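Local coordinates for protein cysteine hydrolase (Vibrio cholerae, PDB 6V98) that probably acts as a cysteine hydrolase toxin, delivered into rival bacterial cells by the type VI secretion system, at residues A[48-53]-A[84-89]; A[1-6]-A[117-122]. All coordinates share one frame; numbering follows the deposited sequence.

Overall arrangement
Both contacts gather at the same end of the three middle strands of the antiparallel sheet, their centres about 8 Å apart. Strand 5-12 is the common element: in contact 2 it pairs with strand 113-120, and on its other side it is flanked by strand 44-50, which supplies one half of contact 1. Along the chain the order is 1-6, 48-53, 84-89 and 117-122, so contact 1 lies wholly within the stretch that contact 2 spans. The two meet directly, for Asp-5 OD1 is hydrogen-bonded to Gly-52 N and Asn-3 ND2 to Gly-52 O. The N-terminal segment of this construct is thereby held between parts of the chain far apart in sequence.

Contact 1 (A[48-53]-A[84-89]); sequences ILINGE and VTIKSG
The end of strand 44-50, where the chain leaves the central sheet, meets the segment that carries the first strand of the small hairpin 86-87/90-91 through Ile-50, Val-84 and Ile-86. Ile-50 and Val-84 reach toward each other tip to tip, and their CG2 methyls touch at 3.6 Å. On Ile-50 that methyl is anti to the backbone N and CG1 lies anti to the carbonyl carbon (chi1 -59°); CD1, at the end of the other branch, also reaches Val-84 CG2, at 4.0 Å. Ile-86 comes in less closely, with CD1 4.3 Å from Ile-50 CG2. No hydrogen bond joins the two segments; the hairpin forms a separate two-stranded sheet that lies against the end of strand 44-50 through branched aliphatic groups. Ile-91 of the hairpin touches all three side chains, and Phe-6 touches both isoleucines. Beyond the strand, Ile-86 CG2 approaches Gly-52 O at 3.9 Å, while that carbonyl accepts a hydrogen bond from Asn-3 ND2. The turn is an Asx turn: Asn-51 OD1 accepts from Glu-53 N at 2.8 Å, the donor N lying in the plane of the side-chain carbonyl, and also from Thr-54 N.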
ATOM      1  N   ILE A  48      -2.998   1.751   1.150  1.00 19.41           N
ATOM      2  CA  ILE A  48      -4.225   2.201   1.785  1.00 19.94           C
ATOM      3  C   ILE A  48      -5.210   2.590   0.702  1.00 21.13           C
ATOM      4  O   ILE A  48      -4.852   3.297  -0.247  1.00 24.87           O
ATOM      5  CB  ILE A  48      -3.960   3.397   2.714  1.00 21.42           C
ATOM      6  CG1 ILE A  48      -2.967   2.995   3.802  1.00 20.80           C
ATOM      7  CG2 ILE A  48      -5.276   3.878   3.312  1.00 24.35           C
ATOM      8  CD1 ILE A  48      -2.507   4.173   4.693  1.00 23.85           C
ATOM      9  N   LEU A  49      -6.460   2.166   0.857  1.00 20.92           N
ATOM     10  CA  LEU A  49      -7.525   2.480  -0.087  1.00 25.96           C
ATOM     11  C   LEU A  49      -8.651   3.181   0.660  1.00 24.76           C
ATOM     12  O   LEU A  49      -9.155   2.651   1.652  1.00 24.11           O
ATOM     13  CB  LEU A  49      -8.048   1.203  -0.758  1.00 23.06           C
ATOM     14  CG  LEU A  49      -9.334   1.375  -1.569  1.00 25.81           C
ATOM     15  CD1 LEU A  49      -9.042   2.134  -2.841  1.00 24.92           C
ATOM     16  CD2 LEU A  49      -9.949   0.023  -1.891  1.00 26.34           C
ATOM     17  N   ILE A  50      -9.052   4.361   0.192  1.00 24.81           N
ATOM     18  CA  ILE A  50     -10.064   5.155   0.885  1.00 25.60           C
ATOM     19  C   ILE A  50     -11.191   5.533  -0.068  1.00 31.64           C
ATOM     20  O   ILE A  50     -10.939   6.051  -1.162  1.00 30.04           O
ATOM     21  CB  ILE A  50      -9.469   6.426   1.508  1.00 24.75           C
ATOM     22  CG1 ILE A  50      -8.375   6.050   2.501  1.00 27.75           C
ATOM     23  CG2 ILE A  50     -10.582   7.225   2.200  1.00 24.37           C
ATOM     24  CD1 ILE A  50      -7.514   7.221   2.915  1.00 25.43           C
ATOM     25  N   ASN A  51     -12.430   5.279   0.361  1.00 27.20           N
ATOM     26  CA  ASN A  51     -13.619   5.781  -0.319  1.00 28.31           C
ATOM     27  C   ASN A  51     -13.730   7.291  -0.124  1.00 31.72           C
ATOM     28  O   ASN A  51     -13.876   7.765   1.008  1.00 32.09           O
ATOM     29  CB  ASN A  51     -14.869   5.094   0.228  1.00 26.98           C
ATOM     30  CG  ASN A  51     -16.110   5.405  -0.595  1.00 32.07           C
ATOM     31  OD1 ASN A  51     -16.474   6.565  -0.768  1.00 37.28           O
ATOM     32  ND2 ASN A  51     -16.745   4.368  -1.131  1.00 35.68           N
ATOM     33  N   GLY A  52     -13.675   8.042  -1.228  1.00 29.48           N
ATOM     34  CA  GLY A  52     -13.698   9.495  -1.142  1.00 28.79           C
ATOM     35  C   GLY A  52     -15.020  10.086  -0.695  1.00 30.62           C
ATOM     36  O   GLY A  52     -15.055  11.249  -0.275  1.00 34.39           O
ATOM     37  N   GLU A  53     -16.108   9.320  -0.783  1.00 32.57           N
ATOM     38  CA  GLU A  53     -17.419   9.764  -0.312  1.00 35.99           C
ATOM     39  C   GLU A  53     -17.620   9.509   1.173  1.00 34.84           C
ATOM     40  O   GLU A  53     -18.150  10.368   1.882  1.00 35.98           O
ATOM     41  CB  GLU A  53     -18.533   9.049  -1.077  1.00 46.70           C
ATOM     42  CG  GLU A  53     -18.488   9.231  -2.576  1.00 60.36           C
ATOM     43  CD  GLU A  53     -19.442  10.295  -3.053  1.00 70.73           C
ATOM     44  OE1 GLU A  53     -19.865  11.124  -2.218  1.00 72.87           O
ATOM     45  OE2 GLU A  53     -19.769  10.296  -4.261  1.00 71.19           O
ATOM     46  N   VAL A  84     -11.002   6.867   7.979  1.00 30.17           N
ATOM     47  CA  VAL A  84     -10.615   8.261   8.067  1.00 32.11           C
ATOM     48  C   VAL A  84     -11.866   9.131   8.015  1.00 31.80           C
ATOM     49  O   VAL A  84     -12.959   8.676   7.685  1.00 31.03           O
ATOM     50  CB  VAL A  84      -9.616   8.658   6.954  1.00 33.57           C
ATOM     51  CG1 VAL A  84      -8.353   7.813   7.052  1.00 33.12           C
ATOM     52  CG2 VAL A  84     -10.256   8.520   5.567  1.00 29.40           C
ATOM     53  N   THR A  85     -11.702  10.405   8.342  1.00 28.78           N
ATOM     54  CA  THR A  85     -12.759  11.399   8.229  1.00 30.93           C
ATOM     55  C   THR A  85     -12.475  12.286   7.030  1.00 27.99           C
ATOM     56  O   THR A  85     -11.367  12.812   6.893  1.00 33.31           O
ATOM     57  CB  THR A  85     -12.855  12.248   9.492  1.00 32.95           C
ATOM     58  OG1 THR A  85     -13.046  11.384  10.620  1.00 36.82           O
ATOM     59  CG2 THR A  85     -14.022  13.227   9.380  1.00 34.00           C
ATOM     60  N   ILE A  86     -13.463  12.428   6.157  1.00 30.21           N
ATOM     61  CA  ILE A  86     -13.369  13.322   5.017  1.00 33.36           C
ATOM     62  C   ILE A  86     -14.131  14.589   5.366  1.00 39.96           C
ATOM     63  O   ILE A  86     -15.282  14.525   5.814  1.00 40.68           O
ATOM     64  CB  ILE A  86     -13.937  12.684   3.739  1.00 31.02           C
ATOM     65  CG1 ILE A  86     -13.384  11.274   3.510  1.00 37.98           C
ATOM     66  CG2 ILE A  86     -13.632  13.582   2.546  1.00 33.79           C
ATOM     67  CD1 ILE A  86     -11.906  11.225   3.244  1.00 37.94           C
ATOM     68  N   LYS A  87     -13.492  15.738   5.170  1.00 33.85           N
ATOM     69  CA  LYS A  87     -14.103  17.032   5.447  1.00 38.32           C
ATOM     70  C   LYS A  87     -13.844  17.929   4.248  1.00 40.63           C
ATOM     71  O   LYS A  87     -12.691  18.259   3.956  1.00 38.64           O
ATOM     72  CB  LYS A  87     -13.539  17.644   6.728  1.00 41.79           C
ATOM     73  CG  LYS A  87     -13.863  19.117   6.898  1.00 53.61           C
ATOM     74  CD  LYS A  87     -14.478  19.391   8.253  1.00 59.38           C
ATOM     75  CE  LYS A  87     -15.045  20.802   8.322  1.00 65.30           C
ATOM     76  NZ  LYS A  87     -16.128  21.001   7.319  1.00 67.38           N
ATOM     77  N   SER A  88     -14.912  18.305   3.541  1.00 40.76           N
ATOM     78  CA  SER A  88     -14.795  19.125   2.337  1.00 43.04           C
ATOM     79  C   SER A  88     -13.808  18.507   1.351  1.00 40.93           C
ATOM     80  O   SER A  88     -12.951  19.187   0.782  1.00 40.35           O
ATOM     81  CB  SER A  88     -14.395  20.555   2.686  1.00 49.10           C
ATOM     82  OG  SER A  88     -15.322  21.106   3.597  1.00 50.79           O
ATOM     83  N   GLY A  89     -13.917  17.196   1.169  1.00 38.86           N
ATOM     84  CA  GLY A  89     -13.097  16.487   0.211  1.00 35.37           C
ATOM     85  C   GLY A  89     -11.724  16.088   0.704  1.00 33.07           C
ATOM     86  O   GLY A  89     -11.059  15.291   0.036  1.00 35.25           O
TER

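Contact 2 (A[1-6]-A[117-122]); sequences SGNDDF and VLRGKF
Arg-119 lays its guanidinium flat on the ring of Phe-6, the planes 7° apart and CZ 3.7 Å from the ring centroid, a stacked cation-pi pair. Val-117 CG1 meets the ring at its edge. Bends at chi2 and chi3 turn the arginine's CD and NE back over residues 4-6. Its N-H groups find acceptors near the guanidinium plane, while both donors stand above the carbonyl planes: NE donates to Asp-5 O at 3.0 Å, NH2 to Asp-4 O at 2.9 Å (164°) and weakly to Asn-3 OD1, whose ND2 is held by Gly-52 O. Asp-5 and Gly-120 form an antiparallel hydrogen-bonded backbone pair, Asp-5 N to Gly-120 O at 2.7 Å with a weak return bond. On the sheet face away from Phe-6, Asp-5 OD2 uses its anti lone pair to accept from Phe-122 N at 2.9 Å and also accepts from Phe-123 N; OD1 accepts from Gly-52 N. Phe-122 is the N-cap of helix 123-134, whose positive end probably stabilises this carboxylate. Lys-121 NZ forms a salt bridge to Asp-4 OD1 at 3.0 Å, its hydrogen bond weak. Stacking and bonding in the guanidinium's own plane fix its rotation, while the Asp-5 carboxylate ties the strands to the helix.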
ATOM      1  N   SER A   1     -21.177  13.352  -3.076  1.00 70.19           N
ATOM      2  CA  SER A   1     -20.124  14.360  -3.139  1.00 72.80           C
ATOM      3  C   SER A   1     -19.408  14.355  -4.488  1.00 73.78           C
ATOM      4  O   SER A   1     -18.981  15.404  -4.977  1.00 75.78           O
ATOM      5  CB  SER A   1     -19.105  14.143  -2.011  1.00 73.39           C
ATOM      6  OG  SER A   1     -18.196  13.105  -2.336  1.00 73.00           O
ATOM      7  N   GLY A   2     -19.280  13.169  -5.084  1.00 65.36           N
ATOM      8  CA  GLY A   2     -18.428  13.008  -6.245  1.00 54.95           C
ATOM      9  C   GLY A   2     -16.951  13.175  -5.964  1.00 46.11           C
ATOM     10  O   GLY A   2     -16.173  13.348  -6.905  1.00 47.06           O
ATOM     11  N   ASN A   3     -16.545  13.139  -4.693  1.00 41.24           N
ATOM     12  CA  ASN A   3     -15.143  13.315  -4.328  1.00 36.89           C
ATOM     13  C   ASN A   3     -14.339  12.097  -4.755  1.00 33.99           C
ATOM     14  O   ASN A   3     -14.754  10.960  -4.514  1.00 38.12           O
ATOM     15  CB  ASN A   3     -15.019  13.531  -2.818  1.00 39.96           C
ATOM     16  CG  ASN A   3     -13.617  13.938  -2.388  1.00 36.31           C
ATOM     17  OD1 ASN A   3     -12.971  14.771  -3.029  1.00 37.49           O
ATOM     18  ND2 ASN A   3     -13.135  13.339  -1.297  1.00 33.14           N
ATOM     19  N   ASP A   4     -13.192  12.338  -5.398  1.00 32.64           N
ATOM     20  CA  ASP A   4     -12.327  11.253  -5.854  1.00 30.04           C
ATOM     21  C   ASP A   4     -11.907  10.356  -4.693  1.00 28.39           C
ATOM     22  O   ASP A   4     -11.701  10.808  -3.566  1.00 28.48           O
ATOM     23  CB  ASP A   4     -11.071  11.814  -6.526  1.00 30.37           C
ATOM     24  CG  ASP A   4     -11.254  12.053  -8.015  1.00 35.18           C
ATOM     25  OD1 ASP A   4     -12.250  11.573  -8.578  1.00 34.01           O
ATOM     26  OD2 ASP A   4     -10.397  12.726  -8.615  1.00 37.73           O
ATOM     27  N   ASP A   5     -11.760   9.062  -4.986  1.00 26.25           N
ATOM     28  CA  ASP A   5     -11.211   8.135  -4.017  1.00 22.95           C
ATOM     29  C   ASP A   5      -9.715   8.384  -3.844  1.00 25.92           C
ATOM     30  O   ASP A   5      -9.095   9.160  -4.584  1.00 24.82           O
ATOM     31  CB  ASP A   5     -11.469   6.697  -4.463  1.00 24.61           C
ATOM     32  CG  ASP A   5     -12.941   6.433  -4.719  1.00 31.70           C
ATOM     33  OD1 ASP A   5     -13.772   6.765  -3.836  1.00 29.15           O
ATOM     34  OD2 ASP A   5     -13.270   5.910  -5.800  1.00 30.39           O
ATOM     35  N   PHE A   6      -9.134   7.698  -2.862  1.00 24.92           N
ATOM     36  CA  PHE A   6      -7.720   7.804  -2.539  1.00 24.15           C
ATOM     37  C   PHE A   6      -7.081   6.428  -2.622  1.00 22.64           C
ATOM     38  O   PHE A   6      -7.643   5.448  -2.122  1.00 25.23           O
ATOM     39  CB  PHE A   6      -7.475   8.341  -1.115  1.00 24.83           C
ATOM     40  CG  PHE A   6      -8.104   9.684  -0.823  1.00 24.96           C
ATOM     41  CD1 PHE A   6      -9.464   9.795  -0.604  1.00 27.21           C
ATOM     42  CD2 PHE A   6      -7.313  10.821  -0.705  1.00 30.25           C
ATOM     43  CE1 PHE A   6     -10.040  11.040  -0.295  1.00 29.26           C
ATOM     44  CE2 PHE A   6      -7.878  12.068  -0.403  1.00 27.86           C
ATOM     45  CZ  PHE A   6      -9.239  12.170  -0.205  1.00 31.79           C
ATOM     46  N   VAL A 117       0.088   9.954  -2.792  1.00 23.09           N
ATOM     47  CA  VAL A 117      -1.361  10.052  -2.682  1.00 23.12           C
ATOM     48  C   VAL A 117      -1.924  10.170  -4.088  1.00 27.00           C
ATOM     49  O   VAL A 117      -1.692  11.168  -4.779  1.00 24.60           O
ATOM     50  CB  VAL A 117      -1.788  11.236  -1.807  1.00 27.15           C
ATOM     51  CG1 VAL A 117      -3.288  11.275  -1.692  1.00 26.41           C
ATOM     52  CG2 VAL A 117      -1.131  11.135  -0.415  1.00 26.84           C
ATOM     53  N   LEU A 118      -2.676   9.158  -4.509  1.00 22.59           N
ATOM     54  CA  LEU A 118      -3.240   9.084  -5.847  1.00 21.32           C
ATOM     55  C   LEU A 118      -4.747   9.238  -5.755  1.00 24.21           C
ATOM     56  O   LEU A 118      -5.365   8.795  -4.787  1.00 27.82           O
ATOM     57  CB  LEU A 118      -2.910   7.740  -6.506  1.00 23.35           C
ATOM     58  CG  LEU A 118      -1.470   7.263  -6.399  1.00 26.53           C
ATOM     59  CD1 LEU A 118      -1.349   5.883  -6.985  1.00 23.86           C
ATOM     60  CD2 LEU A 118      -0.534   8.257  -7.086  1.00 28.52           C
ATOM     61  N   ARG A 119      -5.339   9.845  -6.778  1.00 20.33           N
ATOM     62  CA  ARG A 119      -6.763  10.156  -6.754  1.00 25.88           C
ATOM     63  C   ARG A 119      -7.451   9.690  -8.029  1.00 22.12           C
ATOM     64  O   ARG A 119      -6.897   9.798  -9.127  1.00 25.00           O
ATOM     65  CB  ARG A 119      -6.994  11.669  -6.578  1.00 26.99           C
ATOM     66  CG  ARG A 119      -6.374  12.259  -5.310  1.00 24.56           C
ATOM     67  CD  ARG A 119      -6.979  11.691  -4.028  1.00 24.92           C
ATOM     68  NE  ARG A 119      -8.405  11.984  -3.868  1.00 26.84           N
ATOM     69  CZ  ARG A 119      -8.893  13.166  -3.486  1.00 31.79           C
ATOM     70  NH1 ARG A 119      -8.077  14.180  -3.239  1.00 29.52           N
ATOM     71  NH2 ARG A 119     -10.200  13.336  -3.354  1.00 29.65           N
ATOM     72  N   GLY A 120      -8.689   9.241  -7.883  1.00 23.75           N
ATOM     73  CA  GLY A 120      -9.494   8.859  -9.026  1.00 28.29           C
ATOM     74  C   GLY A 120     -10.770   8.208  -8.542  1.00 29.60           C
ATOM     75  O   GLY A 120     -11.010   8.080  -7.338  1.00 29.21           O
ATOM     76  N   LYS A 121     -11.599   7.805  -9.505  1.00 27.37           N
ATOM     77  CA  LYS A 121     -12.835   7.085  -9.198  1.00 29.92           C
ATOM     78  C   LYS A 121     -12.548   5.604  -9.389  1.00 31.57           C
ATOM     79  O   LYS A 121     -12.551   5.108 -10.518  1.00 33.99           O
ATOM     80  CB  LYS A 121     -13.986   7.555 -10.083  1.00 29.24           C
ATOM     81  CG  LYS A 121     -14.351   9.024  -9.896  1.00 40.52           C
ATOM     82  CD  LYS A 121     -14.925   9.264  -8.504  1.00 47.33           C
ATOM     83  CE  LYS A 121     -15.284  10.722  -8.268  1.00 48.56           C
ATOM     84  NZ  LYS A 121     -15.136  11.581  -9.471  1.00 54.09           N
ATOM     85  N   PHE A 122     -12.285   4.891  -8.288  1.00 26.95           N
ATOM     86  CA  PHE A 122     -11.885   3.499  -8.441  1.00 24.28           C
ATOM     87  C   PHE A 122     -12.112   2.629  -7.212  1.00 24.42           C
ATOM     88  O   PHE A 122     -11.624   1.497  -7.183  1.00 25.99           O
ATOM     89  CB  PHE A 122     -10.403   3.420  -8.833  1.00 23.18           C
ATOM     90  CG  PHE A 122      -9.508   4.255  -7.978  1.00 27.21           C
ATOM     91  CD1 PHE A 122      -9.390   4.007  -6.614  1.00 28.18           C
ATOM     92  CD2 PHE A 122      -8.781   5.289  -8.527  1.00 24.40           C
ATOM     93  CE1 PHE A 122      -8.579   4.792  -5.813  1.00 25.77           C
ATOM     94  CE2 PHE A 122      -7.960   6.076  -7.726  1.00 24.97           C
ATOM     95  CZ  PHE A 122      -7.852   5.819  -6.374  1.00 24.50           C
TER
HETATM   96  O   HOH W   1      -8.402  12.566 -10.418  1.00 41.26           O